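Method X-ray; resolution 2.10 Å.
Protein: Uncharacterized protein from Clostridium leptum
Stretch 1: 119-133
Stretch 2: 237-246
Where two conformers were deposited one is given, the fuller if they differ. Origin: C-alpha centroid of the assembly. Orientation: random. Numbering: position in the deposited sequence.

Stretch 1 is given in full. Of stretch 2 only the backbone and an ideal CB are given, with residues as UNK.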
ATOM      1  N   GLU B 119     -15.068  14.864   3.626  1.00 31.32           N
ATOM      2  CA  GLU B 119     -13.767  14.830   3.024  1.00 36.31           C
ATOM      3  C   GLU B 119     -13.024  16.114   3.344  1.00 30.36           C
ATOM      4  O   GLU B 119     -13.523  17.213   3.113  1.00 28.80           O
ATOM      5  CB  GLU B 119     -13.939  14.664   1.517  1.00 42.10           C
ATOM      6  CG  GLU B 119     -12.646  14.501   0.750  1.00 51.46           C
ATOM      7  CD  GLU B 119     -12.903  14.279  -0.729  1.00 68.59           C
ATOM      8  OE1 GLU B 119     -13.642  13.327  -1.059  1.00 75.67           O
ATOM      9  OE2 GLU B 119     -12.379  15.062  -1.553  1.00 77.13           O
ATOM     10  N   ALA B 120     -11.840  15.990   3.913  1.00 24.94           N
ATOM     11  CA  ALA B 120     -11.005  17.173   4.190  1.00 27.71           C
ATOM     12  C   ALA B 120     -10.548  17.793   2.885  1.00 28.59           C
ATOM     13  O   ALA B 120     -10.224  17.073   1.959  1.00 28.04           O
ATOM     14  CB  ALA B 120      -9.781  16.756   4.980  1.00 25.71           C
ATOM     15  N   THR B 121     -10.500  19.103   2.821  1.00 29.28           N
ATOM     16  CA  THR B 121      -9.923  19.803   1.653  1.00 32.88           C
ATOM     17  C   THR B 121      -8.395  19.711   1.712  1.00 32.55           C
ATOM     18  O   THR B 121      -7.810  19.351   2.750  1.00 29.56           O
ATOM     19  CB  THR B 121     -10.309  21.283   1.653  1.00 32.21           C
ATOM     20  OG1 THR B 121      -9.850  21.876   2.868  1.00 32.09           O
ATOM     21  CG2 THR B 121     -11.825  21.466   1.557  1.00 33.95           C
ATOM     22  N   ALA B 122      -7.749  20.052   0.610  1.00 35.88           N
ATOM     23  CA  ALA B 122      -6.279  20.137   0.545  1.00 36.74           C
ATOM     24  C   ALA B 122      -5.708  21.049   1.656  1.00 34.82           C
ATOM     25  O   ALA B 122      -4.742  20.690   2.339  1.00 31.08           O
ATOM     26  CB  ALA B 122      -5.858  20.645  -0.831  1.00 40.35           C
ATOM     27  N   ASP B 123      -6.338  22.204   1.857  1.00 33.88           N
ATOM     28  CA  ASP B 123      -5.903  23.133   2.905  1.00 37.00           C
ATOM     29  C   ASP B 123      -6.044  22.581   4.320  1.00 35.04           C
ATOM     30  O   ASP B 123      -5.170  22.794   5.152  1.00 33.69           O
ATOM     31  CB  ASP B 123      -6.665  24.453   2.807  1.00 44.67           C
ATOM     32  CG  ASP B 123      -6.129  25.361   1.696  1.00 54.27           C
ATOM     33  OD1 ASP B 123      -5.023  25.103   1.169  1.00 56.19           O
ATOM     34  OD2 ASP B 123      -6.813  26.344   1.346  1.00 70.30           O
ATOM     35  N   GLU B 124      -7.136  21.866   4.577  1.00 32.44           N
ATOM     36  CA  GLU B 124      -7.354  21.242   5.880  1.00 33.86           C
ATOM     37  C   GLU B 124      -6.325  20.164   6.122  1.00 31.37           C
ATOM     38  O   GLU B 124      -5.865  20.007   7.234  1.00 28.28           O
ATOM     39  CB  GLU B 124      -8.768  20.652   5.968  1.00 36.02           C
ATOM     40  CG  GLU B 124      -9.830  21.745   6.067  1.00 43.59           C
ATOM     41  CD  GLU B 124     -11.255  21.229   5.957  1.00 45.21           C
ATOM     42  OE1 GLU B 124     -11.498  20.187   5.331  1.00 38.82           O
ATOM     43  OE2 GLU B 124     -12.151  21.870   6.520  1.00 55.04           O
HETATM   44  N   MSE B 125      -5.973  19.413   5.071  1.00 31.21           N
HETATM   45  CA  MSE B 125      -4.957  18.372   5.181  1.00 30.31           C
HETATM   46  C   MSE B 125      -3.644  19.002   5.544  1.00 27.63           C
HETATM   47  O   MSE B 125      -2.949  18.509   6.425  1.00 27.40           O
HETATM   48  CB  MSE B 125      -4.833  17.517   3.926  1.00 29.85           C
HETATM   49  CG  MSE B 125      -5.980  16.531   3.885  1.00 36.50           C
HETATM   50 SE   MSE B 125      -5.463  14.926   4.869  0.75 28.72          SE
HETATM   51  CE  MSE B 125      -6.875  13.894   3.988  1.00 32.46           C
ATOM     52  N   ASP B 126      -3.292  20.088   4.867  1.00 28.64           N
ATOM     53  CA  ASP B 126      -2.031  20.756   5.143  1.00 30.09           C
ATOM     54  C   ASP B 126      -2.000  21.317   6.575  1.00 31.59           C
ATOM     55  O   ASP B 126      -0.994  21.167   7.251  1.00 29.60           O
ATOM     56  CB  ASP B 126      -1.722  21.855   4.117  1.00 33.72           C
ATOM     57  CG  ASP B 126      -1.294  21.290   2.763  1.00 42.74           C
ATOM     58  OD1 ASP B 126      -0.953  20.075   2.652  1.00 42.76           O
ATOM     59  OD2 ASP B 126      -1.301  22.072   1.787  1.00 56.97           O
ATOM     60  N   GLN B 127      -3.072  21.972   7.003  1.00 31.52           N
ATOM     61  CA  GLN B 127      -3.194  22.455   8.382  0.50 33.69           C
ATOM     62  C   GLN B 127      -3.080  21.312   9.371  1.00 30.11           C
ATOM     63  O   GLN B 127      -2.437  21.442  10.385  1.00 26.45           O
ATOM     64  CB  GLN B 127      -4.540  23.148   8.610  0.50 35.75           C
ATOM     65  CG  GLN B 127      -4.728  24.442   7.849  0.50 42.96           C
ATOM     66  CD  GLN B 127      -6.195  24.793   7.693  0.50 45.22           C
ATOM     67  OE1 GLN B 127      -7.026  24.447   8.535  0.50 47.99           O
ATOM     68  NE2 GLN B 127      -6.520  25.471   6.610  0.50 49.80           N
ATOM     69  N   ALA B 128      -3.736  20.191   9.077  1.00 28.89           N
ATOM     70  CA  ALA B 128      -3.676  19.015   9.975  1.00 28.54           C
ATOM     71  C   ALA B 128      -2.243  18.519  10.094  1.00 30.40           C
ATOM     72  O   ALA B 128      -1.766  18.205  11.185  1.00 28.89           O
ATOM     73  CB  ALA B 128      -4.555  17.890   9.474  1.00 29.71           C
ATOM     74  N   LEU B 129      -1.540  18.477   8.974  1.00 27.85           N
ATOM     75  CA  LEU B 129      -0.153  18.064   9.012  1.00 27.90           C
ATOM     76  C   LEU B 129       0.696  19.047   9.845  1.00 30.02           C
ATOM     77  O   LEU B 129       1.552  18.627  10.654  1.00 27.29           O
ATOM     78  CB  LEU B 129       0.407  17.914   7.622  1.00 30.45           C
ATOM     79  CG  LEU B 129       1.844  17.411   7.562  1.00 35.29           C
ATOM     80  CD1 LEU B 129       1.946  16.007   8.112  1.00 38.14           C
ATOM     81  CD2 LEU B 129       2.372  17.458   6.136  1.00 37.13           C
ATOM     82  N   GLY B 130       0.458  20.347   9.680  1.00 27.73           N
ATOM     83  CA  GLY B 130       1.091  21.349  10.543  1.00 28.13           C
ATOM     84  C   GLY B 130       0.818  21.124  12.039  1.00 28.67           C
ATOM     85  O   GLY B 130       1.723  21.180  12.854  1.00 25.97           O
ATOM     86  N   LYS B 131      -0.424  20.879  12.412  1.00 29.62           N
ATOM     87  CA  LYS B 131      -0.757  20.643  13.818  0.50 30.47           C
ATOM     88  C   LYS B 131       0.001  19.393  14.323  1.00 30.37           C
ATOM     89  O   LYS B 131       0.587  19.388  15.430  1.00 29.03           O
ATOM     90  CB  LYS B 131      -2.286  20.536  13.994  0.50 30.60           C
ATOM     91  CG  LYS B 131      -2.803  20.318  15.429  0.50 29.82           C
ATOM     92  CD  LYS B 131      -2.444  21.451  16.409  0.50 30.27           C
ATOM     93  CE  LYS B 131      -3.207  21.338  17.735  0.50 27.77           C
ATOM     94  NZ  LYS B 131      -3.275  19.925  18.252  0.50 25.19           N
ATOM     95  N   LEU B 132       0.005  18.350  13.511  1.00 29.18           N
ATOM     96  CA  LEU B 132       0.656  17.100  13.858  1.00 28.88           C
ATOM     97  C   LEU B 132       2.131  17.296  14.106  1.00 30.07           C
ATOM     98  O   LEU B 132       2.677  16.820  15.114  1.00 29.62           O
ATOM     99  CB  LEU B 132       0.409  16.105  12.734  1.00 35.29           C
ATOM    100  CG  LEU B 132       0.284  14.634  13.027  1.00 38.04           C
ATOM    101  CD1 LEU B 132      -0.528  14.335  14.273  1.00 37.05           C
ATOM    102  CD2 LEU B 132      -0.304  13.986  11.789  1.00 39.12           C
ATOM    103  N   GLN B 133       2.780  18.059  13.234  1.00 26.83           N
ATOM    104  CA  GLN B 133       4.192  18.384  13.416  1.00 31.66           C
ATOM    105  C   GLN B 133       4.452  19.124  14.726  1.00 32.22           C
ATOM    106  O   GLN B 133       5.412  18.829  15.424  1.00 30.60           O
ATOM    107  CB  GLN B 133       4.695  19.216  12.227  1.00 36.05           C
ATOM    108  CG  GLN B 133       6.182  19.566  12.202  1.00 42.63           C
ATOM    109  CD  GLN B 133       7.089  18.339  12.011  1.00 60.24           C
ATOM    110  OE1 GLN B 133       6.708  17.345  11.383  1.00 64.73           O
ATOM    111  NE2 GLN B 133       8.293  18.406  12.565  1.00 62.97           N
ATOM    112  N   UNK B 237      -2.787   6.478  12.583  1.00 18.40           N
ATOM    113  CA  UNK B 237      -3.783   6.922  11.631  1.00 18.30           C
ATOM    114  C   UNK B 237      -4.511   8.128  12.175  1.00 17.58           C
ATOM    115  O   UNK B 237      -5.277   8.017  13.156  1.00 17.59           O
ATOM    116  CB  UNK B 237      -4.769   5.798  11.306  1.00 18.30           C
ATOM    117  N   UNK B 238      -4.229   9.278  11.574  1.00 16.05           N
ATOM    118  CA  UNK B 238      -4.746  10.556  12.038  1.00 18.30           C
ATOM    119  C   UNK B 238      -5.909  11.020  11.186  1.00 18.43           C
ATOM    120  O   UNK B 238      -5.802  11.037   9.948  1.00 19.70           O
ATOM    121  CB  UNK B 238      -3.640  11.613  12.036  1.00 18.30           C
ATOM    122  N   UNK B 239      -6.997  11.398  11.854  1.00 19.67           N
ATOM    123  CA  UNK B 239      -8.119  12.048  11.208  1.00 19.63           C
ATOM    124  C   UNK B 239      -7.964  13.588  11.264  1.00 22.98           C
ATOM    125  O   UNK B 239      -7.931  14.174  12.355  1.00 20.84           O
ATOM    126  CB  UNK B 239      -9.428  11.611  11.870  1.00 19.63           C
ATOM    127  N   UNK B 240      -7.848  14.245  10.097  1.00 20.52           N
ATOM    128  CA  UNK B 240      -7.795  15.701  10.075  1.00 24.00           C
ATOM    129  C   UNK B 240      -9.151  16.316  10.464  1.00 23.87           C
ATOM    130  O   UNK B 240      -9.185  17.402  10.965  1.00 24.55           O
ATOM    131  CB  UNK B 240      -7.371  16.188   8.688  1.00 24.00           C
ATOM    132  N   UNK B 241     -10.249  15.592  10.300  1.00 22.18           N
ATOM    133  CA  UNK B 241     -11.543  16.102  10.707  1.00 22.57           C
ATOM    134  C   UNK B 241     -11.656  16.087  12.253  1.00 24.70           C
ATOM    135  O   UNK B 241     -11.997  17.109  12.857  1.00 24.85           O
ATOM    136  CB  UNK B 241     -12.661  15.275  10.068  1.00 22.57           C
ATOM    137  N   UNK B 242     -11.356  14.946  12.876  1.00 20.58           N
ATOM    138  CA  UNK B 242     -11.422  14.822  14.337  1.00 21.74           C
ATOM    139  C   UNK B 242     -10.232  15.394  15.059  1.00 23.17           C
ATOM    140  O   UNK B 242     -10.276  15.558  16.265  1.00 25.42           O
ATOM    141  CB  UNK B 242     -11.569  13.350  14.726  1.00 21.74           C
ATOM    142  N   UNK B 243      -9.158  15.679  14.336  1.00 22.48           N
ATOM    143  CA  UNK B 243      -7.910  16.141  14.939  1.00 23.99           C
ATOM    144  C   UNK B 243      -7.407  15.195  16.045  1.00 23.59           C
ATOM    145  O   UNK B 243      -6.983  15.617  17.113  1.00 23.89           O
ATOM    146  CB  UNK B 243      -8.104  17.548  15.509  1.00 23.99           C
ATOM    147  N   UNK B 244      -7.421  13.906  15.746  1.00 19.60           N
ATOM    148  CA  UNK B 244      -6.850  12.942  16.649  1.00 21.06           C
ATOM    149  C   UNK B 244      -6.507  11.659  15.921  1.00 17.98           C
ATOM    150  O   UNK B 244      -6.940  11.437  14.775  1.00 18.23           O
ATOM    151  CB  UNK B 244      -7.810  12.661  17.807  1.00 21.06           C
ATOM    152  N   UNK B 245      -5.713  10.835  16.581  1.00 17.16           N
ATOM    153  CA  UNK B 245      -5.431   9.509  16.097  1.00 17.96           C
ATOM    154  C   UNK B 245      -6.628   8.582  16.276  1.00 20.37           C
ATOM    155  O   UNK B 245      -7.220   8.502  17.357  1.00 19.28           O
ATOM    156  CB  UNK B 245      -4.205   8.940  16.814  1.00 17.96           C
ATOM    157  N   UNK B 246      -7.057   7.945  15.183  1.00 17.26           N
ATOM    158  CA  UNK B 246      -8.192   7.042  15.236  1.00 15.69           C
ATOM    159  C   UNK B 246      -7.789   5.584  15.087  1.00 15.47           C
ATOM    160  O   UNK B 246      -8.628   4.707  15.039  1.00 17.44           O
ATOM    161  CB  UNK B 246      -9.200   7.412  14.146  1.00 15.69           C
TER

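Position 237 lies in an extended segment, and no atom of the helical stretch comes within 5.5 Å of its ideal CB. Stretch 1 therefore sets no preference beyond the extended backbone, which suits beta-branched residues among others; the residue is Ile 237, paired through its O with the backbone N of 246 (2.7 Å).

At position 238 the CA-to-CB bond points toward the helix, and the ideal CB is 4.1 Å from Leu 132 CD2. Ahead lie the methyls of Leu 132 and Ala 128, with the aliphatic part of Lys 131 beyond, so a long apolar or aromatic side chain would suit. The residue is Tyr 238, with chi1 t. Leu 132 CD1 sits over one face of its ring, 3.9 Å from the ring centroid in a CH-pi contact, while Ala 128 CB meets the edge, 3.9 Å from Tyr 238 CE2. The hydroxyl reaches the Lys 131 chain (Tyr 238 OH to Lys 131 CG, 4.3 Å) but finds no hydrogen-bonding partner in the model.

Position 239 points away from the helix, which leaves the choice open; a small polar residue could serve the turn that follows. Ser 239 does so, its OG accepting from the backbone N of 242 at 2.9 Å.

Position 240 faces the helix closely: its ideal CB is 3.4 Å from Ala 128 CB and 4.5 Å from Met 125 SE. Such tight quarters favour a compact apolar side chain, and phi of -69° admits proline. Pro 240 fits, with CB 3.5 Å from Ala 128 CB and CG 3.9 Å from both Met 125 SE and Ala 120 CB.

At 241 CA-to-CB runs sideways, so only a side chain of some length can reach Ala 120; leucine, isoleucine or methionine would be plausible. Ile 241 places CD1 3.9 Å from Ala 120 CB.

Position 242 is out of reach and tolerates many residues. Glu 242 bonds to a later residue of its own stretch.

The positive phi and psi of 243 (54/46) favour glycine, asparagine or aspartate, although a longer acidic chain could lean toward Lys 131. Glu 243 does lean that way, OE2 coming 4.4 Å from Lys 131 CG.

At 244 CA-to-CB points away from stretch 1, which sets no preference; polar or charged residues, among others, would do. Arg 244 forms a salt bridge, its NE 2.9 Å from Glu 242 OE1.

From 245, again sideways, a large apolar side chain could reach Leu 132. Phe 245 brings CZ to 3.6 Å from Leu 132 CD1, the methyl that also covers Tyr 238.

Position 246 has nothing of stretch 1 within 5.5 Å of its ideal CB, so polar and apolar side chains alike are possible. The residue is Val 246, whose N donates to Ile 237 O at 2.7 Å.

Stretch 2, residues 237-246: IYSPIEERFV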
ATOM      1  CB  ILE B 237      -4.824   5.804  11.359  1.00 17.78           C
ATOM      2  CG1 ILE B 237      -4.108   4.544  10.887  1.00 18.24           C
ATOM      3  CG2 ILE B 237      -5.880   6.262  10.367  1.00 17.93           C
ATOM      4  CD1 ILE B 237      -5.030   3.350  10.825  1.00 19.21           C
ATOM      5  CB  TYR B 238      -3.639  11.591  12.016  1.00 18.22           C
ATOM      6  CG  TYR B 238      -3.989  12.934  12.623  1.00 20.52           C
ATOM      7  CD1 TYR B 238      -3.995  13.112  14.012  1.00 22.06           C
ATOM      8  CD2 TYR B 238      -4.230  14.049  11.823  1.00 21.20           C
ATOM      9  CE1 TYR B 238      -4.247  14.340  14.571  1.00 22.25           C
ATOM     10  CE2 TYR B 238      -4.491  15.290  12.388  1.00 24.21           C
ATOM     11  CZ  TYR B 238      -4.505  15.422  13.764  1.00 24.25           C
ATOM     12  OH  TYR B 238      -4.739  16.643  14.344  1.00 22.94           O
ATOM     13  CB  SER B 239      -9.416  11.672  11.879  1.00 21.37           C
ATOM     14  OG  SER B 239     -10.426  12.555  11.463  1.00 21.36           O
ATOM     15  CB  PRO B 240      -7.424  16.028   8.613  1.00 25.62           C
ATOM     16  CG  PRO B 240      -7.972  14.870   7.847  1.00 26.72           C
ATOM     17  CD  PRO B 240      -7.711  13.686   8.748  1.00 27.23           C
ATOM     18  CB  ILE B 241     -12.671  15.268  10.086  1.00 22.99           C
ATOM     19  CG1 ILE B 241     -12.525  15.217   8.545  1.00 23.72           C
ATOM     20  CG2 ILE B 241     -14.013  15.821  10.505  1.00 25.06           C
ATOM     21  CD1 ILE B 241     -12.404  16.575   7.886  1.00 28.37           C
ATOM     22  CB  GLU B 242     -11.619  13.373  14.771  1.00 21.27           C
ATOM     23  CG  GLU B 242     -12.826  12.721  14.098  1.00 24.95           C
ATOM     24  CD  GLU B 242     -13.252  11.385  14.735  1.00 27.05           C
ATOM     25  OE1 GLU B 242     -12.715  11.011  15.810  1.00 33.12           O
ATOM     26  OE2 GLU B 242     -14.085  10.680  14.133  1.00 26.43           O
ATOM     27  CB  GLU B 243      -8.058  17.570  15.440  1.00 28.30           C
ATOM     28  CG  GLU B 243      -8.418  18.531  14.306  1.00 34.56           C
ATOM     29  CD  GLU B 243      -8.127  19.977  14.677  1.00 42.63           C
ATOM     30  OE1 GLU B 243      -8.920  20.557  15.429  1.00 48.28           O
ATOM     31  OE2 GLU B 243      -7.066  20.498  14.271  1.00 54.56           O
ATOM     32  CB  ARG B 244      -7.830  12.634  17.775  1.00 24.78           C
ATOM     33  CG  ARG B 244      -9.144  12.070  17.310  1.00 24.60           C
ATOM     34  CD  ARG B 244      -9.635  11.110  18.372  1.00 28.99           C
ATOM     35  NE  ARG B 244     -10.868  10.488  17.985  1.00 32.02           N
ATOM     36  CZ  ARG B 244     -11.334   9.337  18.479  1.00 38.99           C
ATOM     37  NH1 ARG B 244     -10.668   8.668  19.420  1.00 38.82           N
ATOM     38  NH2 ARG B 244     -12.480   8.844  18.003  1.00 36.35           N
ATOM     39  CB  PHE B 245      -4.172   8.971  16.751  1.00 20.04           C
ATOM     40  CG  PHE B 245      -2.921   9.695  16.340  1.00 20.57           C
ATOM     41  CD1 PHE B 245      -2.505   9.685  15.009  1.00 19.11           C
ATOM     42  CD2 PHE B 245      -2.133  10.344  17.272  1.00 20.73           C
ATOM     43  CE1 PHE B 245      -1.335  10.338  14.640  1.00 19.83           C
ATOM     44  CE2 PHE B 245      -0.984  11.000  16.908  1.00 22.12           C
ATOM     45  CZ  PHE B 245      -0.576  11.023  15.584  1.00 18.36           C
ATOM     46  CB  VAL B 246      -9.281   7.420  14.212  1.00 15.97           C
ATOM     47  CG1 VAL B 246      -9.831   8.803  14.531  1.00 18.62           C
ATOM     48  CG2 VAL B 246      -8.720   7.378  12.802  1.00 15.56           C
TER
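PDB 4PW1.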